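Local coordinates for probable enoyl-CoA hydratase/isomerase (Mycobacterium abscessus, PDB 3SWX), which probably acts on the acyl chain of coenzyme A thioesters, as a hydratase or isomerase of the crotonase family, at residues L24-P27 with F33-T36; G98-K103 with A222-D227; R153-R156 with N162-R165. All blocks are in the same frame, centred on the assembly; numbering follows the deposited sequence.

Contact 1: L24-P27 with F33-T36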
loop_
_atom_site.group_PDB
_atom_site.type_symbol
_atom_site.label_atom_id
_atom_site.label_comp_id
_atom_site.label_asym_id
_atom_site.label_seq_id
_atom_site.Cartn_x
_atom_site.Cartn_y
_atom_site.Cartn_z
ATOM N N LEU B 24 -8.467 -22.218 -17.566
ATOM C CA LEU B 24 -7.256 -22.978 -17.832
ATOM C C LEU B 24 -7.687 -24.432 -17.893
ATOM O O LEU B 24 -8.382 -24.930 -16.997
ATOM C CB LEU B 24 -6.188 -22.765 -16.756
ATOM C CG LEU B 24 -5.757 -21.319 -16.427
ATOM C CD1 LEU B 24 -4.693 -21.342 -15.325
ATOM C CD2 LEU B 24 -5.266 -20.552 -17.684
ATOM N N ASN B 25 -7.305 -25.126 -18.948
ATOM C CA ASN B 25 -7.868 -26.457 -19.166
ATOM C C ASN B 25 -6.823 -27.521 -19.510
ATOM O O ASN B 25 -6.923 -28.173 -20.542
ATOM C CB ASN B 25 -8.992 -26.382 -20.231
ATOM C CG ASN B 25 -9.823 -27.657 -20.284
ATOM O OD1 ASN B 25 -9.908 -28.382 -19.296
ATOM N ND2 ASN B 25 -10.415 -27.944 -21.432
ATOM N N ARG B 26 -5.835 -27.710 -18.631
ATOM C CA ARG B 26 -4.914 -28.865 -18.714
ATOM C C ARG B 26 -4.950 -29.603 -17.381
ATOM O O ARG B 26 -3.917 -29.785 -16.715
ATOM C CB ARG B 26 -3.486 -28.430 -19.054
ATOM C CG ARG B 26 -3.382 -27.587 -20.330
ATOM C CD ARG B 26 -1.941 -27.227 -20.659
ATOM N NE ARG B 26 -1.155 -28.424 -20.963
ATOM C CZ ARG B 26 0.013 -28.762 -20.409
ATOM N NH1 ARG B 26 0.606 -27.997 -19.492
ATOM N NH2 ARG B 26 0.604 -29.893 -20.787
ATOM N N PRO B 27 -6.153 -30.036 -16.978
ATOM C CA PRO B 27 -6.359 -30.524 -15.618
ATOM C C PRO B 27 -5.497 -31.744 -15.255
ATOM O O PRO B 27 -5.026 -31.817 -14.138
ATOM C CB PRO B 27 -7.860 -30.858 -15.592
ATOM C CG PRO B 27 -8.224 -31.076 -17.036
ATOM C CD PRO B 27 -7.399 -30.069 -17.761
ATOM N N PHE B 33 1.580 -24.220 -16.970
ATOM C CA PHE B 33 1.707 -23.437 -18.200
ATOM C C PHE B 33 2.822 -24.007 -19.083
ATOM O O PHE B 33 4.013 -23.879 -18.781
ATOM C CB PHE B 33 1.949 -21.965 -17.894
ATOM C CG PHE B 33 0.693 -21.183 -17.639
ATOM C CD1 PHE B 33 -0.007 -20.597 -18.684
ATOM C CD2 PHE B 33 0.213 -21.018 -16.345
ATOM C CE1 PHE B 33 -1.163 -19.850 -18.435
ATOM C CE2 PHE B 33 -0.944 -20.293 -16.099
ATOM C CZ PHE B 33 -1.630 -19.712 -17.147
ATOM N N ASP B 34 2.414 -24.695 -20.147
ATOM C CA ASP B 34 3.353 -25.092 -21.195
ATOM C C ASP B 34 3.370 -23.977 -22.249
ATOM O O ASP B 34 2.667 -22.970 -22.087
ATOM C CB ASP B 34 3.012 -26.477 -21.779
ATOM C CG ASP B 34 1.666 -26.530 -22.517
ATOM O OD1 ASP B 34 0.765 -25.689 -22.275
ATOM O OD2 ASP B 34 1.506 -27.467 -23.330
ATOM N N LYS B 35 4.178 -24.144 -23.300
ATOM C CA LYS B 35 4.263 -23.153 -24.369
ATOM C C LYS B 35 2.872 -22.865 -24.974
ATOM O O LYS B 35 2.495 -21.696 -25.151
ATOM C CB LYS B 35 5.241 -23.600 -25.466
ATOM N N THR B 36 2.104 -23.914 -25.258
ATOM C CA THR B 36 0.791 -23.733 -25.888
ATOM C C THR B 36 -0.151 -22.896 -25.000
ATOM O O THR B 36 -0.705 -21.907 -25.471
ATOM C CB THR B 36 0.145 -25.090 -26.288
ATOM O OG1 THR B 36 1.056 -25.799 -27.123
ATOM C CG2 THR B 36 -1.203 -24.899 -27.045
#
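Arg26 and Asp34 are brought face to face by their torsions: the arginine chain leaves with CG beside its backbone N and bends at chi3 (64°), while Asp34 tucks CG between its backbone N and carbonyl carbon (chi1 65°). The pair spans the connection from strand 19-24 to helix 35-50 in the crotonase fold, and Asp34 is the N-cap residue of that helix. The guanidinium and carboxylate are stacked nearly parallel, their planes 9° apart, with Asp34 CG over the centre of the guanidinium and 3.5 Å from Arg26 CZ. Arg26 NE and Asp34 OD1, 3.6 Å apart, form a salt bridge; Asp34 OD1 sits above the flat group, where none of its N-H bonds is aimed, so the attraction is purely electrostatic. The directed bonds go to neighbours instead: Arg26 NH1 donates to the carbonyl O of Ala32, and Asp34 OD1 accepts the backbone N-H of Met37 and so caps the first turn. One carboxylate thus holds the helix start and lies against the cation, whose charge would probably help to stabilise its anionic form. Beside this polar pair, the buried side chains of Leu24 and Phe33 cross at about a right angle. Leu24 comes from the end of its strand, Phe33 from just before the helix, and the ring of Trp94 meets that of Phe33 edge-to-face. Both methyls of Leu24 converge on the far end of the phenyl ring: CD2 approaches Phe33 CZ obliquely at 3.8 Å, and CD1 lies 3.9 Å from the same CZ.

Contact 2: G98-K103 with A222-D227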
loop_
_atom_site.group_PDB
_atom_site.type_symbol
_atom_site.label_atom_id
_atom_site.label_comp_id
_atom_site.label_asym_id
_atom_site.label_seq_id
_atom_site.Cartn_x
_atom_site.Cartn_y
_atom_site.Cartn_z
ATOM N N GLY B 98 5.143 -3.855 -20.602
ATOM C CA GLY B 98 4.844 -2.468 -20.961
ATOM C C GLY B 98 3.411 -2.256 -21.430
ATOM O O GLY B 98 3.026 -1.140 -21.762
ATOM N N ARG B 99 2.622 -3.323 -21.435
ATOM C CA ARG B 99 1.245 -3.251 -21.889
ATOM C C ARG B 99 0.300 -3.925 -20.899
ATOM O O ARG B 99 0.554 -5.041 -20.450
ATOM C CB ARG B 99 1.151 -3.927 -23.260
ATOM C CG ARG B 99 -0.174 -3.733 -23.982
ATOM C CD ARG B 99 -0.116 -4.369 -25.370
ATOM N NE ARG B 99 -1.417 -4.369 -26.030
ATOM C CZ ARG B 99 -1.788 -5.248 -26.962
ATOM N NH1 ARG B 99 -0.966 -6.237 -27.335
ATOM N NH2 ARG B 99 -2.994 -5.160 -27.517
ATOM N N GLN B 100 -0.790 -3.250 -20.575
ATOM C CA GLN B 100 -1.807 -3.802 -19.703
ATOM C C GLN B 100 -3.206 -3.763 -20.330
ATOM O O GLN B 100 -3.484 -2.958 -21.237
ATOM C CB GLN B 100 -1.823 -3.041 -18.376
ATOM C CG GLN B 100 -0.592 -3.261 -17.550
ATOM C CD GLN B 100 0.228 -2.032 -17.402
ATOM O OE1 GLN B 100 0.792 -1.498 -18.383
ATOM N NE2 GLN B 100 0.319 -1.556 -16.159
ATOM N N LEU B 101 -4.080 -4.623 -19.812
ATOM C CA LEU B 101 -5.488 -4.675 -20.236
ATOM C C LEU B 101 -6.250 -3.377 -19.949
ATOM O O LEU B 101 -6.105 -2.777 -18.873
ATOM C CB LEU B 101 -6.214 -5.835 -19.554
ATOM C CG LEU B 101 -5.793 -7.238 -20.000
ATOM C CD1 LEU B 101 -6.527 -8.301 -19.177
ATOM C CD2 LEU B 101 -6.054 -7.407 -21.522
ATOM N N SER B 102 -7.080 -2.980 -20.910
ATOM C CA SER B 102 -7.883 -1.752 -20.825
ATOM C C SER B 102 -9.190 -1.992 -20.127
ATOM O O SER B 102 -9.901 -1.046 -19.805
ATOM C CB SER B 102 -8.222 -1.233 -22.235
ATOM O OG SER B 102 -7.050 -0.815 -22.900
ATOM N N LYS B 103 -9.515 -3.264 -19.926
ATOM C CA LYS B 103 -10.788 -3.656 -19.337
ATOM C C LYS B 103 -10.541 -4.665 -18.225
ATOM O O LYS B 103 -9.450 -5.265 -18.150
ATOM C CB LYS B 103 -11.717 -4.238 -20.399
ATOM C CG LYS B 103 -12.011 -3.287 -21.523
ATOM C CD LYS B 103 -12.971 -3.885 -22.505
ATOM C CE LYS B 103 -12.343 -4.976 -23.343
ATOM N NZ LYS B 103 -13.290 -5.399 -24.413
ATOM N N ALA B 222 -1.326 6.761 -12.774
ATOM C CA ALA B 222 -0.808 7.160 -11.462
ATOM C C ALA B 222 0.386 6.312 -11.030
ATOM O O ALA B 222 1.398 6.832 -10.497
ATOM C CB ALA B 222 -1.906 7.062 -10.400
ATOM N N VAL B 223 0.246 5.000 -11.205
ATOM C CA VAL B 223 1.314 4.082 -10.865
ATOM C C VAL B 223 2.511 4.269 -11.786
ATOM O O VAL B 223 3.637 4.314 -11.295
ATOM C CB VAL B 223 0.855 2.630 -10.906
ATOM C CG1 VAL B 223 2.048 1.668 -10.746
ATOM C CG2 VAL B 223 -0.191 2.396 -9.817
ATOM N N ARG B 224 2.279 4.390 -13.101
ATOM C CA ARG B 224 3.384 4.427 -14.074
ATOM C C ARG B 224 4.087 5.772 -14.179
ATOM O O ARG B 224 5.293 5.806 -14.423
ATOM C CB ARG B 224 2.927 4.104 -15.507
ATOM C CG ARG B 224 2.156 2.855 -15.692
ATOM C CD ARG B 224 2.952 1.640 -15.528
ATOM N NE ARG B 224 3.924 1.365 -16.590
ATOM C CZ ARG B 224 4.464 0.156 -16.788
ATOM N NH1 ARG B 224 4.070 -0.880 -16.058
ATOM N NH2 ARG B 224 5.384 -0.031 -17.729
ATOM N N GLU B 225 3.325 6.861 -14.136
ATOM C CA GLU B 225 3.891 8.207 -14.326
ATOM C C GLU B 225 3.848 9.078 -13.084
ATOM O O GLU B 225 4.497 10.099 -13.071
ATOM C CB GLU B 225 3.159 8.973 -15.423
ATOM C CG GLU B 225 3.241 8.354 -16.780
ATOM C CD GLU B 225 2.929 9.344 -17.933
ATOM O OE1 GLU B 225 2.925 10.583 -17.718
ATOM O OE2 GLU B 225 2.692 8.855 -19.067
ATOM N N GLY B 226 3.028 8.737 -12.091
ATOM C CA GLY B 226 2.972 9.500 -10.847
ATOM C C GLY B 226 1.679 10.283 -10.614
ATOM O O GLY B 226 0.777 10.336 -11.466
ATOM N N ASP B 227 1.584 10.881 -9.427
ATOM C CA ASP B 227 0.370 11.572 -9.005
ATOM C C ASP B 227 0.023 12.739 -9.918
ATOM O O ASP B 227 -1.124 12.873 -10.342
ATOM C CB ASP B 227 0.488 12.033 -7.540
ATOM C CG ASP B 227 0.155 10.901 -6.535
ATOM O OD1 ASP B 227 0.312 9.710 -6.905
ATOM O OD2 ASP B 227 -0.285 11.212 -5.398
#
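The C-terminal end of helix 209-225, in the helical part of this crotonase-family chain, faces the loop that leads into strand 105-109 through Gln100 and Arg224. Arg224 reaches over from the C-terminal turn of the helix, its chain folded at chi2 and chi3 (-70° and -71°), which carries the guanidinium round to Gly98 and Gln100. Gln100 answers from the loop with a chain bent at chi2. The two side chains cross obliquely, amide and guanidinium planes 55° apart, so they are neither stacked nor coplanar. Gln100 OE1 stands over one face of the guanidinium, toward its rim, and is 4.1 Å from Arg224 NH1. Gln100 NE2 comes somewhat nearer, 3.8 Å from Arg224 NH1, and lies 4.2 Å from Arg224 CD. At the other terminal nitrogen, Gly98 CA approaches obliquely, 4.1 Å from Arg224 NH2. These separations describe loose surface packing, with just 110 Å² buried over both segments. The stronger hold on the arginine comes from another chain: Arg224 NH1 makes a salt bridge with Glu231 OE2 of the third subunit, and the side chain also packs on Asp227 of that subunit. Asp227 of this chain in turn pairs through OD1 with Arg156 of the second subunit. Gly226, with positive phi, has left helical geometry and is the N-cap of helix 227-242. The arrangement is a loop packed on the C-terminal end of a helix beside a subunit interface, in keeping with crotonase-family trimers, whose C-terminal helices take part in trimer contacts.

Contact 3: R153-R156 with N162-R165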
loop_
_atom_site.group_PDB
_atom_site.type_symbol
_atom_site.label_atom_id
_atom_site.label_comp_id
_atom_site.label_asym_id
_atom_site.label_seq_id
_atom_site.Cartn_x
_atom_site.Cartn_y
_atom_site.Cartn_z
ATOM N N ARG B 153 4.388 -6.045 -7.568
ATOM C CA ARG B 153 3.006 -5.928 -7.132
ATOM C C ARG B 153 2.716 -6.471 -5.752
ATOM O O ARG B 153 1.791 -6.010 -5.132
ATOM C CB ARG B 153 2.080 -6.601 -8.146
ATOM C CG ARG B 153 2.190 -5.953 -9.524
ATOM C CD ARG B 153 1.599 -6.799 -10.598
ATOM N NE ARG B 153 1.724 -6.111 -11.884
ATOM C CZ ARG B 153 1.713 -6.698 -13.074
ATOM N NH1 ARG B 153 1.620 -8.005 -13.185
ATOM N NH2 ARG B 153 1.841 -5.956 -14.160
ATOM N N PHE B 154 3.458 -7.483 -5.300
ATOM C CA PHE B 154 3.171 -8.111 -4.018
ATOM C C PHE B 154 3.494 -7.104 -2.882
ATOM O O PHE B 154 2.655 -6.867 -2.009
ATOM C CB PHE B 154 3.938 -9.442 -3.907
ATOM C CG PHE B 154 3.375 -10.460 -2.909
ATOM C CD1 PHE B 154 2.570 -10.110 -1.858
ATOM C CD2 PHE B 154 3.782 -11.785 -3.004
ATOM C CE1 PHE B 154 2.129 -11.079 -0.934
ATOM C CE2 PHE B 154 3.345 -12.744 -2.110
ATOM C CZ PHE B 154 2.506 -12.391 -1.069
ATOM N N PRO B 155 4.686 -6.470 -2.912
ATOM C CA PRO B 155 4.958 -5.433 -1.914
ATOM C C PRO B 155 3.990 -4.243 -1.942
ATOM O O PRO B 155 3.652 -3.695 -0.891
ATOM C CB PRO B 155 6.393 -4.986 -2.260
ATOM C CG PRO B 155 6.973 -6.137 -2.940
ATOM C CD PRO B 155 5.852 -6.667 -3.783
ATOM N N ARG B 156 3.543 -3.851 -3.131
ATOM C CA ARG B 156 2.578 -2.750 -3.267
ATOM C C ARG B 156 1.223 -3.113 -2.663
ATOM O O ARG B 156 0.643 -2.320 -1.953
ATOM C CB ARG B 156 2.418 -2.343 -4.754
ATOM C CG ARG B 156 1.784 -0.957 -5.008
ATOM C CD ARG B 156 1.436 -0.767 -6.515
ATOM N NE ARG B 156 2.653 -0.483 -7.168
ATOM C CZ ARG B 156 3.090 -0.905 -8.340
ATOM N NH1 ARG B 156 2.402 -1.669 -9.188
ATOM N NH2 ARG B 156 4.294 -0.498 -8.640
ATOM N N ASN B 162 4.975 -7.997 4.586
ATOM C CA ASN B 162 4.071 -9.123 4.337
ATOM C C ASN B 162 4.441 -9.860 3.058
ATOM O O ASN B 162 4.427 -11.102 3.034
ATOM C CB ASN B 162 2.584 -8.689 4.324
ATOM C CG ASN B 162 2.045 -8.331 5.721
ATOM O OD1 ASN B 162 2.472 -8.882 6.722
ATOM N ND2 ASN B 162 1.092 -7.414 5.770
ATOM N N ALA B 163 4.824 -9.106 2.029
ATOM C CA ALA B 163 5.292 -9.688 0.773
ATOM C C ALA B 163 6.591 -10.481 0.925
ATOM O O ALA B 163 6.695 -11.627 0.456
ATOM C CB ALA B 163 5.444 -8.595 -0.328
ATOM N N MET B 164 7.564 -9.899 1.604
ATOM C CA MET B 164 8.868 -10.565 1.764
ATOM C C MET B 164 8.827 -11.827 2.644
ATOM O O MET B 164 9.594 -12.771 2.440
ATOM C CB MET B 164 9.905 -9.569 2.270
ATOM C CG MET B 164 10.235 -8.449 1.248
ATOM S SD MET B 164 10.906 -9.173 -0.283
ATOM C CE MET B 164 10.840 -7.739 -1.403
ATOM N N ARG B 165 7.953 -11.820 3.638
ATOM C CA ARG B 165 7.718 -12.984 4.475
ATOM C C ARG B 165 7.443 -14.222 3.624
ATOM O O ARG B 165 7.911 -15.330 3.949
ATOM C CB ARG B 165 6.529 -12.714 5.405
ATOM C CG ARG B 165 6.018 -13.934 6.166
ATOM C CD ARG B 165 7.086 -14.511 7.033
ATOM N NE ARG B 165 6.636 -15.721 7.716
ATOM C CZ ARG B 165 6.823 -16.963 7.283
ATOM N NH1 ARG B 165 7.421 -17.210 6.115
ATOM N NH2 ARG B 165 6.380 -17.971 8.016
#
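Phe154 lies against Ala163 from its CB outward. Phe154 CB is 4.0 Å from Ala163 CB, and the next atom, CG, is 3.8 Å from the same methyl. With CG anti to the backbone N (chi1 -158°), the ring is carried against the neighbouring helix, where Phe154 CD1 comes to 3.6 Å from Ala163 CB. Phe154 CE1 then meets Ala163 CA at 3.9 Å. Ala163 CA lies over one ring face, 4.0 Å from the Phe154 centroid and 20° off the normal, a CH-pi contact. The Phe154 side chain also packs on Trp166 and Met167 of helix 160-167. In this crotonase fold, helices 150-158 and 160-167 are consecutive, joined by a tight turn and packed where they meet, the small Ala163 letting their backbones approach to 5.0 Å between Pro155 CA and Ala163 CA. Leu122 of helix 116-123 and Ile181 and Ile183 from a loop also pack on Phe154. Pro155, whose N carries no hydrogen to donate to the turn before it, sits at a kink of helix 150-158 and presents that N to the alanine methyl. Its ring adds apolar contact with Ala163 through CG, which also reaches Met164 CE at 4.5 Å. Met164 packs in addition on Ala219 of the third subunit.

From the N terminus, contact 1 closes first, a short loop between strand 19-24 and helix 35-50. Contact 2 opens later at 98-103, just before strand 105-109, and closes only at the end of helix 209-225, so it brackets much of the chain. Wholly within that span, contact 3 closes the short, mostly helical link 157-161 between the packed parts of helices 150-158 and 160-167. Contact 1 stands apart, its centre 28 Å from that of contact 2 and 27 Å from that of contact 3. Contacts 2 and 3 touch where Val223 CG1 packs against Arg156 CZ at 3.7 Å, and both reach the third subunit, placing them on the trimer side of the fold.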